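Local coordinates for polyketide synthase (Synechococcus sp., PDB 4GOX), which probably transfers a sulfo group from the donor PAPS to an intermediate of olefin biosynthesis, as the sulfotransferase domain of a polyketide-type olefin synthase, at residues S32-S37 / G260-L265; R82-L87 / Y113-R118. One frame throughout, in Å; residues are numbered along the deposited sequence.

Contact 1: residues S32-S37 / G260-L265; sequences SPRSGS and GDPNFL. With A3P (adenosine-3'-5'-diphosphate), chain B.
A salt bridge joins R34 to D261: NH1 of R34 donates to OD1 of D261 at 3.0 Å, a bond lying close to the guanidinium plane but meeting the carboxylate from above, the two planes being 79° apart. The backbone N of N263 approaches OD1 from the opposite face, closing an Asx turn that holds the carboxylate.

Bonds to A3P (adenosine-3'-5'-diphosphate) tie both segments to the nucleotide. Around the 5'-phosphate, O4P accepts from S35 N at 3.1 Å and S37 N at 2.9 Å, while G36 N donates to the ester oxygen O5' at 2.9 Å; this is the phosphate-binding loop of the sulfotransferase fold. The 3'-phosphate receives only weak bonds among these residues, from NH1 of R34 to O1P and from ND2 of N263 to O2P.

C5' of A3P packs over the centre of one guanidinium face of R34, whose chain bends at chi2 and chi3 to reach D261, with NE bonded to S164. A leucine in place of R34 would probably leave D261 without its ion-pair partner and weaken the hold on the 3'-phosphate. The chemistry implies a pocket recognising both phosphates, with R34 joining the two segments directly beside the nucleotide.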
loop_
_atom_site.group_PDB
_atom_site.type_symbol
_atom_site.label_atom_id
_atom_site.label_comp_id
_atom_site.label_asym_id
_atom_site.label_seq_id
_atom_site.Cartn_x
_atom_site.Cartn_y
_atom_site.Cartn_z
ATOM N N SER A 32 6.994 -0.763 -3.504
ATOM C CA SER A 32 8.193 -1.049 -2.758
ATOM C C SER A 32 8.099 -0.072 -1.538
ATOM O O SER A 32 7.431 0.976 -1.650
ATOM C CB SER A 32 9.393 -0.673 -3.631
ATOM O OG SER A 32 10.534 -0.253 -2.906
ATOM N N PRO A 33 8.781 -0.313 -0.397
ATOM C CA PRO A 33 8.755 0.713 0.669
ATOM C C PRO A 33 9.449 2.005 0.200
ATOM O O PRO A 33 10.179 1.987 -0.795
ATOM C CB PRO A 33 9.534 0.075 1.838
ATOM C CG PRO A 33 10.171 -1.120 1.316
ATOM C CD PRO A 33 9.584 -1.491 -0.017
ATOM N N ARG A 34 9.214 3.122 0.907
ATOM C CA ARG A 34 9.852 4.437 0.655
ATOM C C ARG A 34 9.510 5.060 -0.700
ATOM O O ARG A 34 10.327 5.772 -1.287
ATOM C CB ARG A 34 11.388 4.354 0.875
ATOM C CG ARG A 34 11.850 3.645 2.178
ATOM C CD ARG A 34 11.034 4.006 3.422
ATOM N NE ARG A 34 11.228 5.389 3.859
ATOM C CZ ARG A 34 10.415 6.040 4.685
ATOM N NH1 ARG A 34 10.694 7.282 5.055
ATOM N NH2 ARG A 34 9.300 5.463 5.126
ATOM N N SER A 35 8.286 4.799 -1.179
ATOM C CA SER A 35 7.815 5.193 -2.507
ATOM C C SER A 35 6.671 6.203 -2.534
ATOM O O SER A 35 6.125 6.465 -3.605
ATOM C CB SER A 35 7.436 3.944 -3.306
ATOM O OG SER A 35 8.561 3.100 -3.485
ATOM N N GLY A 36 6.347 6.794 -1.380
ATOM C CA GLY A 36 5.256 7.756 -1.269
ATOM C C GLY A 36 3.922 7.089 -1.031
ATOM O O GLY A 36 2.871 7.708 -1.226
ATOM N N SER A 37 3.949 5.825 -0.566
ATOM C CA SER A 37 2.708 5.078 -0.348
ATOM C C SER A 37 1.873 5.647 0.815
ATOM O O SER A 37 0.649 5.697 0.684
ATOM C CB SER A 37 2.981 3.587 -0.183
ATOM O OG SER A 37 3.805 3.347 0.949
ATOM N N GLY A 260 3.340 2.858 8.587
ATOM C CA GLY A 260 3.555 3.745 7.454
ATOM C C GLY A 260 4.862 4.500 7.596
ATOM O O GLY A 260 5.761 4.054 8.315
ATOM N N ASP A 261 4.971 5.657 6.929
ATOM C CA ASP A 261 6.175 6.480 6.941
ATOM C C ASP A 261 6.326 7.193 8.283
ATOM O O ASP A 261 5.444 7.978 8.651
ATOM C CB ASP A 261 6.152 7.464 5.756
ATOM C CG ASP A 261 7.237 8.525 5.717
ATOM O OD1 ASP A 261 8.275 8.352 6.400
ATOM O OD2 ASP A 261 7.084 9.491 4.952
ATOM N N PRO A 262 7.426 6.947 9.038
ATOM C CA PRO A 262 7.573 7.620 10.355
ATOM C C PRO A 262 7.806 9.135 10.269
ATOM O O PRO A 262 7.465 9.859 11.198
ATOM C CB PRO A 262 8.743 6.884 11.007
ATOM C CG PRO A 262 9.534 6.342 9.870
ATOM C CD PRO A 262 8.559 6.033 8.765
ATOM N N ASN A 263 8.348 9.611 9.130
ATOM C CA ASN A 263 8.631 11.031 8.892
ATOM C C ASN A 263 7.453 11.765 8.212
ATOM O O ASN A 263 7.617 12.926 7.852
ATOM C CB ASN A 263 9.896 11.166 8.004
ATOM C CG ASN A 263 11.102 10.346 8.417
ATOM O OD1 ASN A 263 11.397 10.158 9.605
ATOM N ND2 ASN A 263 11.860 9.885 7.426
ATOM N N PHE A 264 6.295 11.096 7.998
ATOM C CA PHE A 264 5.166 11.693 7.276
ATOM C C PHE A 264 4.696 13.055 7.758
ATOM O O PHE A 264 4.493 13.946 6.931
ATOM C CB PHE A 264 3.994 10.715 7.075
ATOM C CG PHE A 264 2.858 11.298 6.246
ATOM C CD1 PHE A 264 2.973 11.423 4.867
ATOM C CD2 PHE A 264 1.672 11.698 6.847
ATOM C CE1 PHE A 264 1.938 11.980 4.113
ATOM C CE2 PHE A 264 0.621 12.212 6.081
ATOM C CZ PHE A 264 0.770 12.370 4.725
ATOM N N LEU A 265 4.555 13.228 9.083
ATOM C CA LEU A 265 4.112 14.478 9.684
ATOM C C LEU A 265 5.214 15.549 9.767
ATOM O O LEU A 265 4.951 16.653 10.235
ATOM C CB LEU A 265 3.386 14.253 11.035
ATOM C CG LEU A 265 2.272 13.168 11.036
ATOM C CD1 LEU A 265 1.856 12.811 12.450
ATOM C CD2 LEU A 265 1.048 13.603 10.232
HETATM P P1 A3P B . 11.821 10.067 3.005
HETATM O O1P A3P B . 12.887 9.063 3.370
HETATM O O2P A3P B . 11.142 10.638 4.233
HETATM O O3P A3P B . 12.199 11.047 1.928
HETATM P P2 A3P B . 6.439 5.288 2.043
HETATM O O4P A3P B . 6.025 4.402 0.902
HETATM O O5P A3P B . 7.388 4.698 3.040
HETATM O O6P A3P B . 5.270 6.028 2.651
HETATM O "O5'" A3P B . 7.298 6.467 1.380
HETATM C "C5'" A3P B . 8.079 7.359 2.194
HETATM C "C4'" A3P B . 8.526 8.543 1.343
HETATM O "O4'" A3P B . 7.424 9.275 0.824
HETATM C "C3'" A3P B . 9.325 9.591 2.091
HETATM O "O3'" A3P B . 10.680 9.187 2.258
HETATM C "C2'" A3P B . 9.158 10.825 1.231
HETATM O "O2'" A3P B . 10.189 10.946 0.247
HETATM C "C1'" A3P B . 7.827 10.615 0.528
HETATM N N9 A3P B . 6.873 11.582 1.119
HETATM C C8 A3P B . 6.330 11.494 2.367
HETATM N N7 A3P B . 5.535 12.557 2.623
HETATM C C5 A3P B . 5.573 13.341 1.530
HETATM C C6 A3P B . 4.986 14.642 1.155
HETATM N N6 A3P B . 4.163 15.257 2.023
HETATM N N1 A3P B . 5.261 15.143 -0.076
HETATM C C2 A3P B . 6.066 14.495 -0.956
HETATM N N3 A3P B . 6.671 13.320 -0.664
HETATM C C4 A3P B . 6.460 12.705 0.536
#

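Contact 2: residues R82-L87 / Y113-R118; sequences RALMDL and YAYLQR
L84 and L116 mark the closest backbone approach of two helical segments, their CA atoms 8.2 Å apart, where the axes of 82-87 and 113-118 run in roughly the same direction at 31° and come no nearer than 11.5 Å. That spacing is wide, and the gap is bridged by the ends of long side chains.

L116 is central to the contact. Its CD2 meets CD1 of L87 at 3.9 Å and also CD2 of L84 at 4.2 Å, so one methyl serves both leucines. Each of the two crosses L116 at about a right angle, and contact is made methyl to methyl. The same CD2 of L84 also touches CE2 of Y115 at 3.8 Å, arriving at the ring edge, near its plane. Y115 has CG anti to the backbone N (chi1 -175°), which carries the ring out from its helix to L84.

Helix 92-104 closes this side of the packing: W102 touches L84 and stacks edge-to-face with Y115, whose hydroxyl makes a weak hydrogen bond to E88, just beyond the first segment. Y51, on the short strand 50-51, packs against L87.

The meeting is wholly apolar across the two segments, made by leucine methyls and one aromatic edge. Its chemistry implies that between these two segments the hold is van der Waals packing, with L84 and L116 buried, and that the weak Y115–E88 bond adds a polar link between the helices.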
loop_
_atom_site.group_PDB
_atom_site.type_symbol
_atom_site.label_atom_id
_atom_site.label_comp_id
_atom_site.label_asym_id
_atom_site.label_seq_id
_atom_site.Cartn_x
_atom_site.Cartn_y
_atom_site.Cartn_z
ATOM N N ARG A 82 -6.856 0.621 14.444
ATOM C CA ARG A 82 -7.159 2.008 14.095
ATOM C C ARG A 82 -8.378 2.080 13.168
ATOM O O ARG A 82 -9.296 2.863 13.430
ATOM C CB ARG A 82 -5.919 2.702 13.508
ATOM C CG ARG A 82 -6.019 4.231 13.401
ATOM C CD ARG A 82 -6.018 4.913 14.765
ATOM N NE ARG A 82 -6.528 6.285 14.712
ATOM C CZ ARG A 82 -7.808 6.622 14.849
ATOM N NH1 ARG A 82 -8.734 5.687 15.022
ATOM N NH2 ARG A 82 -8.171 7.896 14.806
ATOM N N ALA A 83 -8.425 1.207 12.141
ATOM C CA ALA A 83 -9.563 1.114 11.212
ATOM C C ALA A 83 -10.888 0.856 11.958
ATOM O O ALA A 83 -11.872 1.558 11.718
ATOM C CB ALA A 83 -9.330 -0.001 10.197
ATOM N N LEU A 84 -10.899 -0.156 12.841
ATOM C CA LEU A 84 -12.054 -0.587 13.639
ATOM C C LEU A 84 -12.543 0.523 14.589
ATOM O O LEU A 84 -13.751 0.770 14.683
ATOM C CB LEU A 84 -11.665 -1.817 14.457
ATOM C CG LEU A 84 -11.406 -3.118 13.709
ATOM C CD1 LEU A 84 -10.816 -4.141 14.664
ATOM C CD2 LEU A 84 -12.696 -3.636 13.049
ATOM N N MET A 85 -11.587 1.181 15.286
ATOM C CA MET A 85 -11.826 2.313 16.157
ATOM C C MET A 85 -12.594 3.368 15.340
ATOM O O MET A 85 -13.726 3.681 15.695
ATOM C CB MET A 85 -10.489 2.901 16.627
ATOM C CG MET A 85 -9.852 2.161 17.757
ATOM S SD MET A 85 -8.302 2.946 18.260
ATOM C CE MET A 85 -8.798 4.648 18.432
ATOM N N ASP A 86 -12.016 3.839 14.197
ATOM C CA ASP A 86 -12.623 4.826 13.305
ATOM C C ASP A 86 -13.973 4.385 12.719
ATOM O O ASP A 86 -14.941 5.144 12.829
ATOM C CB ASP A 86 -11.652 5.236 12.182
ATOM C CG ASP A 86 -12.222 6.291 11.254
ATOM O OD1 ASP A 86 -12.368 7.456 11.694
ATOM O OD2 ASP A 86 -12.601 5.938 10.121
ATOM N N LEU A 87 -14.052 3.179 12.110
ATOM C CA LEU A 87 -15.303 2.706 11.506
ATOM C C LEU A 87 -16.446 2.482 12.505
ATOM O O LEU A 87 -17.621 2.634 12.137
ATOM C CB LEU A 87 -15.099 1.416 10.690
ATOM C CG LEU A 87 -14.284 1.511 9.386
ATOM C CD1 LEU A 87 -13.840 0.132 8.945
ATOM C CD2 LEU A 87 -15.076 2.211 8.267
ATOM N N TYR A 113 -11.818 -8.977 5.422
ATOM C CA TYR A 113 -12.029 -8.093 4.283
ATOM C C TYR A 113 -13.523 -7.836 4.067
ATOM O O TYR A 113 -13.904 -6.676 3.939
ATOM C CB TYR A 113 -11.361 -8.633 3.007
ATOM C CG TYR A 113 -9.872 -8.354 2.929
ATOM C CD1 TYR A 113 -8.942 -9.395 2.949
ATOM C CD2 TYR A 113 -9.393 -7.054 2.788
ATOM C CE1 TYR A 113 -7.572 -9.146 2.821
ATOM C CE2 TYR A 113 -8.026 -6.790 2.684
ATOM C CZ TYR A 113 -7.120 -7.840 2.682
ATOM O OH TYR A 113 -5.776 -7.568 2.609
ATOM N N ALA A 114 -14.370 -8.897 4.060
ATOM C CA ALA A 114 -15.828 -8.774 3.878
ATOM C C ALA A 114 -16.458 -7.932 4.998
ATOM O O ALA A 114 -17.367 -7.131 4.731
ATOM C CB ALA A 114 -16.485 -10.144 3.808
ATOM N N TYR A 115 -15.919 -8.065 6.229
ATOM C CA TYR A 115 -16.335 -7.300 7.396
ATOM C C TYR A 115 -16.018 -5.820 7.188
ATOM O O TYR A 115 -16.893 -4.983 7.383
ATOM C CB TYR A 115 -15.603 -7.796 8.651
ATOM C CG TYR A 115 -16.060 -7.137 9.936
ATOM C CD1 TYR A 115 -17.187 -7.596 10.618
ATOM C CD2 TYR A 115 -15.339 -6.083 10.497
ATOM C CE1 TYR A 115 -17.606 -7.004 11.808
ATOM C CE2 TYR A 115 -15.744 -5.486 11.692
ATOM C CZ TYR A 115 -16.881 -5.948 12.342
ATOM O OH TYR A 115 -17.276 -5.389 13.529
ATOM N N LEU A 116 -14.767 -5.495 6.835
ATOM C CA LEU A 116 -14.366 -4.100 6.654
ATOM C C LEU A 116 -15.125 -3.430 5.498
ATOM O O LEU A 116 -15.539 -2.287 5.643
ATOM C CB LEU A 116 -12.844 -3.943 6.534
ATOM C CG LEU A 116 -11.990 -4.346 7.746
ATOM C CD1 LEU A 116 -10.518 -4.425 7.363
ATOM C CD2 LEU A 116 -12.150 -3.379 8.902
ATOM N N GLN A 117 -15.407 -4.191 4.406
ATOM C CA GLN A 117 -16.166 -3.715 3.243
ATOM C C GLN A 117 -17.586 -3.331 3.651
ATOM O O GLN A 117 -18.142 -2.361 3.122
ATOM C CB GLN A 117 -16.213 -4.775 2.142
ATOM C CG GLN A 117 -14.917 -4.919 1.345
ATOM C CD GLN A 117 -15.018 -6.092 0.413
ATOM O OE1 GLN A 117 -15.432 -7.192 0.809
ATOM N NE2 GLN A 117 -14.671 -5.880 -0.853
ATOM N N ARG A 118 -18.155 -4.096 4.601
ATOM C CA ARG A 118 -19.468 -3.898 5.173
ATOM C C ARG A 118 -19.461 -2.641 6.066
ATOM O O ARG A 118 -20.351 -1.808 5.931
ATOM C CB ARG A 118 -19.905 -5.165 5.959
ATOM C CG ARG A 118 -21.280 -5.054 6.646
ATOM C CD ARG A 118 -21.945 -6.406 6.850
ATOM N NE ARG A 118 -22.464 -6.935 5.585
ATOM C CZ ARG A 118 -23.020 -8.133 5.431
ATOM N NH1 ARG A 118 -23.139 -8.957 6.468
ATOM N NH2 ARG A 118 -23.454 -8.521 4.240
#

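In the fold
From the N terminus, strand 26-30 leads into 32-37, the first half of contact 1, and thence into helix 37-45. The chain then passes through helix 79-88, whose residues 82-87 meet 113-118 on helix 109-119; contact 2 thus closes a short, mostly helical loop containing helix 92-104. Only much later, beyond helix 220-231, does 260-265 return to complete contact 1. Contact 2 is therefore nested within the far longer loop of contact 1. The two do not touch: their centres are 22 Å apart. Contact 1 ties the loop following a central strand of the parallel sheet to a late loop beside the bound nucleotide, whereas contact 2 joins two peripheral helices.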